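Local coordinates for putative nucleolar GTP-binding protein 1 (Plasmodium falciparum, PDB 2QU8) that binds guanine nucleotides through a Ras-like GTPase fold and probably acts as a nucleolar GTPase of the NOG1 family, at residues G85-N93 against L132-F140. Numbering follows the deposited sequence.
Sequences GLLDRAFEN and LFYSIKSVF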
ATOM      1  N   GLY A  85      12.816   3.533  -3.685  1.00 28.68           N
ATOM      2  CA  GLY A  85      13.656   4.622  -3.201  1.00 28.98           C
ATOM      3  C   GLY A  85      12.911   5.632  -2.348  1.00 29.16           C
ATOM      4  O   GLY A  85      13.531   6.358  -1.575  1.00 29.10           O
ATOM      5  N   LEU A  86      11.582   5.685  -2.474  1.00 29.26           N
ATOM      6  CA  LEU A  86      10.782   6.631  -1.678  1.00 29.06           C
ATOM      7  C   LEU A  86       9.953   5.978  -0.565  1.00 28.99           C
ATOM      8  O   LEU A  86      10.048   6.363   0.603  1.00 29.37           O
ATOM      9  CB  LEU A  86       9.879   7.479  -2.577  1.00 29.31           C
ATOM     10  CG  LEU A  86      10.531   8.452  -3.563  1.00 29.77           C
ATOM     11  CD1 LEU A  86       9.442   9.188  -4.334  1.00 30.48           C
ATOM     12  CD2 LEU A  86      11.432   9.439  -2.856  1.00 30.52           C
ATOM     13  N   LEU A  87       9.146   4.989  -0.924  1.00 28.90           N
ATOM     14  CA  LEU A  87       8.229   4.368   0.034  1.00 28.46           C
ATOM     15  C   LEU A  87       8.708   3.000   0.518  1.00 28.53           C
ATOM     16  O   LEU A  87       7.910   2.148   0.948  1.00 28.05           O
ATOM     17  CB  LEU A  87       6.815   4.316  -0.560  1.00 28.54           C
ATOM     18  CG  LEU A  87       6.199   5.697  -0.850  1.00 28.67           C
ATOM     19  CD1 LEU A  87       4.822   5.561  -1.459  1.00 30.19           C
ATOM     20  CD2 LEU A  87       6.133   6.548   0.420  1.00 29.51           C
ATOM     21  N   ASP A  88      10.026   2.813   0.472  1.00 28.20           N
ATOM     22  CA  ASP A  88      10.665   1.556   0.865  1.00 28.64           C
ATOM     23  C   ASP A  88      11.682   1.757   1.985  1.00 28.83           C
ATOM     24  O   ASP A  88      12.381   0.819   2.375  1.00 28.89           O
ATOM     25  CB  ASP A  88      11.336   0.879  -0.345  1.00 28.37           C
ATOM     26  CG  ASP A  88      12.381   1.761  -1.023  1.00 29.46           C
ATOM     27  OD1 ASP A  88      12.566   2.936  -0.616  1.00 29.92           O
ATOM     28  OD2 ASP A  88      13.025   1.265  -1.968  1.00 30.17           O
ATOM     29  N   ARG A  89      11.763   2.985   2.488  1.00 28.87           N
ATOM     30  CA  ARG A  89      12.686   3.324   3.567  1.00 29.29           C
ATOM     31  C   ARG A  89      12.159   4.510   4.380  1.00 29.38           C
ATOM     32  O   ARG A  89      11.308   5.270   3.904  1.00 29.05           O
ATOM     33  CB  ARG A  89      14.094   3.603   3.020  1.00 29.45           C
ATOM     34  CG  ARG A  89      14.176   4.695   1.960  1.00 30.20           C
ATOM     35  CD  ARG A  89      15.404   4.501   1.085  1.00 31.58           C
ATOM     36  NE  ARG A  89      15.150   3.495   0.054  1.00 32.36           N
ATOM     37  CZ  ARG A  89      16.083   2.735  -0.513  1.00 34.76           C
ATOM     38  NH1 ARG A  89      17.361   2.860  -0.162  1.00 34.56           N
ATOM     39  NH2 ARG A  89      15.736   1.851  -1.440  1.00 32.93           N
ATOM     40  N   ALA A  90      12.669   4.656   5.603  1.00 29.60           N
ATOM     41  CA  ALA A  90      12.224   5.705   6.513  1.00 30.05           C
ATOM     42  C   ALA A  90      12.499   7.098   5.952  1.00 30.65           C
ATOM     43  O   ALA A  90      13.399   7.288   5.133  1.00 29.98           O
ATOM     44  CB  ALA A  90      12.858   5.525   7.905  1.00 30.05           C
ATOM     45  N   PHE A  91      11.706   8.064   6.402  1.00 31.97           N
ATOM     46  CA  PHE A  91      11.688   9.405   5.818  1.00 33.11           C
ATOM     47  C   PHE A  91      12.743  10.379   6.353  1.00 34.36           C
ATOM     48  O   PHE A  91      12.945  11.453   5.775  1.00 34.55           O
ATOM     49  CB  PHE A  91      10.287  10.012   5.964  1.00 32.56           C
ATOM     50  CG  PHE A  91       9.224   9.281   5.194  1.00 32.49           C
ATOM     51  CD1 PHE A  91       9.485   8.764   3.925  1.00 31.61           C
ATOM     52  CD2 PHE A  91       7.952   9.121   5.727  1.00 31.92           C
ATOM     53  CE1 PHE A  91       8.496   8.087   3.207  1.00 31.18           C
ATOM     54  CE2 PHE A  91       6.960   8.467   5.014  1.00 32.33           C
ATOM     55  CZ  PHE A  91       7.231   7.942   3.748  1.00 32.11           C
ATOM     56  N   GLU A  92      13.413   9.999   7.442  1.00 35.88           N
ATOM     57  CA  GLU A  92      14.411  10.844   8.110  1.00 37.42           C
ATOM     58  C   GLU A  92      15.474  11.431   7.184  1.00 37.79           C
ATOM     59  O   GLU A  92      15.938  12.549   7.401  1.00 37.88           O
ATOM     60  CB  GLU A  92      15.131  10.055   9.199  1.00 37.89           C
ATOM     61  CG  GLU A  92      14.403   9.939  10.517  1.00 40.01           C
ATOM     62  CD  GLU A  92      15.252   9.233  11.561  1.00 42.29           C
ATOM     63  OE1 GLU A  92      15.757   8.125  11.262  1.00 43.71           O
ATOM     64  OE2 GLU A  92      15.423   9.788  12.672  1.00 43.54           O
ATOM     65  N   ASN A  93      15.860  10.664   6.169  1.00 38.58           N
ATOM     66  CA  ASN A  93      16.970  11.029   5.291  1.00 39.12           C
ATOM     67  C   ASN A  93      16.540  11.767   4.021  1.00 39.14           C
ATOM     68  O   ASN A  93      17.387  12.269   3.279  1.00 39.23           O
ATOM     69  CB  ASN A  93      17.787   9.780   4.922  1.00 39.66           C
ATOM     70  CG  ASN A  93      18.500   9.159   6.118  1.00 41.23           C
ATOM     71  OD1 ASN A  93      18.756   9.823   7.127  1.00 43.18           O
ATOM     72  ND2 ASN A  93      18.835   7.878   6.001  1.00 43.03           N
ATOM     73  N   LEU A 132       9.571  -0.161   9.873  1.00 32.37           N
ATOM     74  CA  LEU A 132       9.448   0.671   8.675  1.00 32.64           C
ATOM     75  C   LEU A 132       8.006   1.154   8.485  1.00 32.97           C
ATOM     76  O   LEU A 132       7.781   2.331   8.198  1.00 32.55           O
ATOM     77  CB  LEU A 132       9.938  -0.075   7.421  1.00 32.43           C
ATOM     78  CG  LEU A 132       9.686   0.557   6.044  1.00 32.56           C
ATOM     79  CD1 LEU A 132      10.315   1.935   5.921  1.00 32.71           C
ATOM     80  CD2 LEU A 132      10.186  -0.353   4.921  1.00 32.46           C
ATOM     81  N   PHE A 133       7.050   0.238   8.648  1.00 33.80           N
ATOM     82  CA  PHE A 133       5.631   0.561   8.493  1.00 34.84           C
ATOM     83  C   PHE A 133       5.178   1.697   9.411  1.00 35.97           C
ATOM     84  O   PHE A 133       4.517   2.631   8.962  1.00 36.18           O
ATOM     85  CB  PHE A 133       4.744  -0.669   8.709  1.00 34.26           C
ATOM     86  CG  PHE A 133       3.278  -0.342   8.757  1.00 34.16           C
ATOM     87  CD1 PHE A 133       2.601   0.041   7.602  1.00 33.59           C
ATOM     88  CD2 PHE A 133       2.581  -0.378   9.961  1.00 34.07           C
ATOM     89  CE1 PHE A 133       1.251   0.365   7.640  1.00 34.59           C
ATOM     90  CE2 PHE A 133       1.222  -0.063  10.008  1.00 34.35           C
ATOM     91  CZ  PHE A 133       0.558   0.309   8.844  1.00 34.42           C
ATOM     92  N   TYR A 134       5.531   1.615  10.689  1.00 37.42           N
ATOM     93  CA  TYR A 134       5.163   2.665  11.640  1.00 39.35           C
ATOM     94  C   TYR A 134       5.815   3.983  11.269  1.00 40.36           C
ATOM     95  O   TYR A 134       5.199   5.042  11.375  1.00 41.12           O
ATOM     96  CB  TYR A 134       5.563   2.291  13.066  1.00 39.39           C
ATOM     97  CG  TYR A 134       4.827   1.106  13.656  1.00 39.74           C
ATOM     98  CD1 TYR A 134       3.436   1.012  13.612  1.00 40.94           C
ATOM     99  CD2 TYR A 134       5.526   0.095  14.290  1.00 39.80           C
ATOM    100  CE1 TYR A 134       2.768  -0.093  14.179  1.00 41.37           C
ATOM    101  CE2 TYR A 134       4.880  -0.989  14.855  1.00 40.43           C
ATOM    102  CZ  TYR A 134       3.507  -1.086  14.795  1.00 40.53           C
ATOM    103  OH  TYR A 134       2.900  -2.187  15.369  1.00 41.10           O
ATOM    104  N   SER A 135       7.058   3.899  10.812  1.00 41.56           N
ATOM    105  CA  SER A 135       7.873   5.068  10.510  1.00 42.65           C
ATOM    106  C   SER A 135       7.310   5.899   9.356  1.00 43.32           C
ATOM    107  O   SER A 135       7.548   7.110   9.283  1.00 43.77           O
ATOM    108  CB  SER A 135       9.314   4.629  10.230  1.00 42.48           C
ATOM    109  OG  SER A 135      10.009   5.573   9.446  1.00 43.55           O
ATOM    110  N   ILE A 136       6.553   5.251   8.473  1.00 43.98           N
ATOM    111  CA  ILE A 136       6.080   5.895   7.248  1.00 44.60           C
ATOM    112  C   ILE A 136       4.560   5.896   7.037  1.00 44.94           C
ATOM    113  O   ILE A 136       4.075   6.466   6.056  1.00 45.47           O
ATOM    114  CB  ILE A 136       6.770   5.302   5.975  1.00 44.56           C
ATOM    115  CG1 ILE A 136       6.231   3.906   5.642  1.00 44.70           C
ATOM    116  CG2 ILE A 136       8.306   5.331   6.101  1.00 44.44           C
ATOM    117  CD1 ILE A 136       6.491   3.497   4.223  1.00 44.48           C
ATOM    118  N   LYS A 137       3.808   5.261   7.930  1.00 45.28           N
ATOM    119  CA  LYS A 137       2.358   5.179   7.748  1.00 45.69           C
ATOM    120  C   LYS A 137       1.687   6.487   8.181  1.00 45.80           C
ATOM    121  O   LYS A 137       0.515   6.729   7.879  1.00 45.65           O
ATOM    122  CB  LYS A 137       1.766   3.945   8.450  1.00 45.71           C
ATOM    123  CG  LYS A 137       0.922   4.189   9.696  1.00 46.73           C
ATOM    124  CD  LYS A 137       1.726   4.169  10.975  1.00 47.67           C
ATOM    125  CE  LYS A 137       0.815   4.423  12.172  1.00 48.26           C
ATOM    126  NZ  LYS A 137       1.504   4.199  13.474  1.00 49.09           N
ATOM    127  N   SER A 138       2.465   7.325   8.866  1.00 46.04           N
ATOM    128  CA  SER A 138       2.028   8.645   9.313  1.00 46.59           C
ATOM    129  C   SER A 138       1.837   9.647   8.162  1.00 46.64           C
ATOM    130  O   SER A 138       1.035  10.573   8.279  1.00 46.93           O
ATOM    131  CB  SER A 138       2.991   9.193  10.378  1.00 46.81           C
ATOM    132  OG  SER A 138       4.287   8.605  10.266  1.00 47.48           O
ATOM    133  N   VAL A 139       2.554   9.458   7.053  1.00 46.65           N
ATOM    134  CA  VAL A 139       2.356  10.306   5.865  1.00 46.48           C
ATOM    135  C   VAL A 139       0.995  10.019   5.206  1.00 46.52           C
ATOM    136  O   VAL A 139       0.419  10.891   4.552  1.00 46.67           O
ATOM    137  CB  VAL A 139       3.535  10.197   4.844  1.00 46.48           C
ATOM    138  CG1 VAL A 139       3.447   8.928   4.004  1.00 46.08           C
ATOM    139  CG2 VAL A 139       3.592  11.431   3.939  1.00 46.64           C
ATOM    140  N   PHE A 140       0.488   8.802   5.402  1.00 46.42           N
ATOM    141  CA  PHE A 140      -0.800   8.392   4.853  1.00 46.46           C
ATOM    142  C   PHE A 140      -1.907   8.485   5.906  1.00 46.69           C
ATOM    143  O   PHE A 140      -2.694   7.548   6.095  1.00 46.68           O
ATOM    144  CB  PHE A 140      -0.719   6.972   4.277  1.00 46.37           C
ATOM    145  CG  PHE A 140       0.421   6.764   3.313  1.00 46.59           C
ATOM    146  CD1 PHE A 140       1.424   5.840   3.595  1.00 45.99           C
ATOM    147  CD2 PHE A 140       0.489   7.484   2.120  1.00 46.72           C
ATOM    148  CE1 PHE A 140       2.478   5.635   2.709  1.00 45.97           C
ATOM    149  CE2 PHE A 140       1.547   7.287   1.223  1.00 46.88           C
ATOM    150  CZ  PHE A 140       2.540   6.363   1.520  1.00 46.12           C
TER
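Ala90 and Ser135 bring the two backbones closest, 5.9 Å between their CA atoms, where the loop 85-93 passes the C-terminal part of helix 126-137; no hydrogen bond links the segments. Ser135 OG lies 3.2 Å from Ala90 CB. Phe91 and Ile136 carry the contact, their side chains crossing at about a right angle. Methyl CG2 of Ile136 sits over one face of the Phe91 ring, 3.7 Å from its centroid and 15° off the normal, a CH-pi contact, and Ile136 CB comes 3.3 Å from Phe91 CE2. CG1 of Ile136, between backbone N and carbonyl carbon (chi1 74°), carries CD1 toward Leu87 O. Val139 CG1 approaches the same ring obliquely. Leu132 lays its two methyls against the loop backbone, CD1 3.5 Å from Arg89 C and CD2 against Asp88 O. Leu87 and Phe140 arrive from opposite directions, both leucine methyls 3.8 Å from Phe140 CZ. Within the loop, Arg89 grips the Asp88 carboxylate side-on in a salt bridge, NE to OD1 (2.7 Å) and NH2 to OD2; Gly85 N hydrogen-bonds OD2 from the opposite face, probably fixing the turn near GDP and the putative P-loop. Following strand 76-82, the loop is placed consistently with switch II of Ras-like GTPases. Ile102 of helix 96-106 touches Phe91 and Val139, Leu132 and Ile136 touch Phe114 of strand 110-117, and Leu87 packs on Ile33 of strand 30-35.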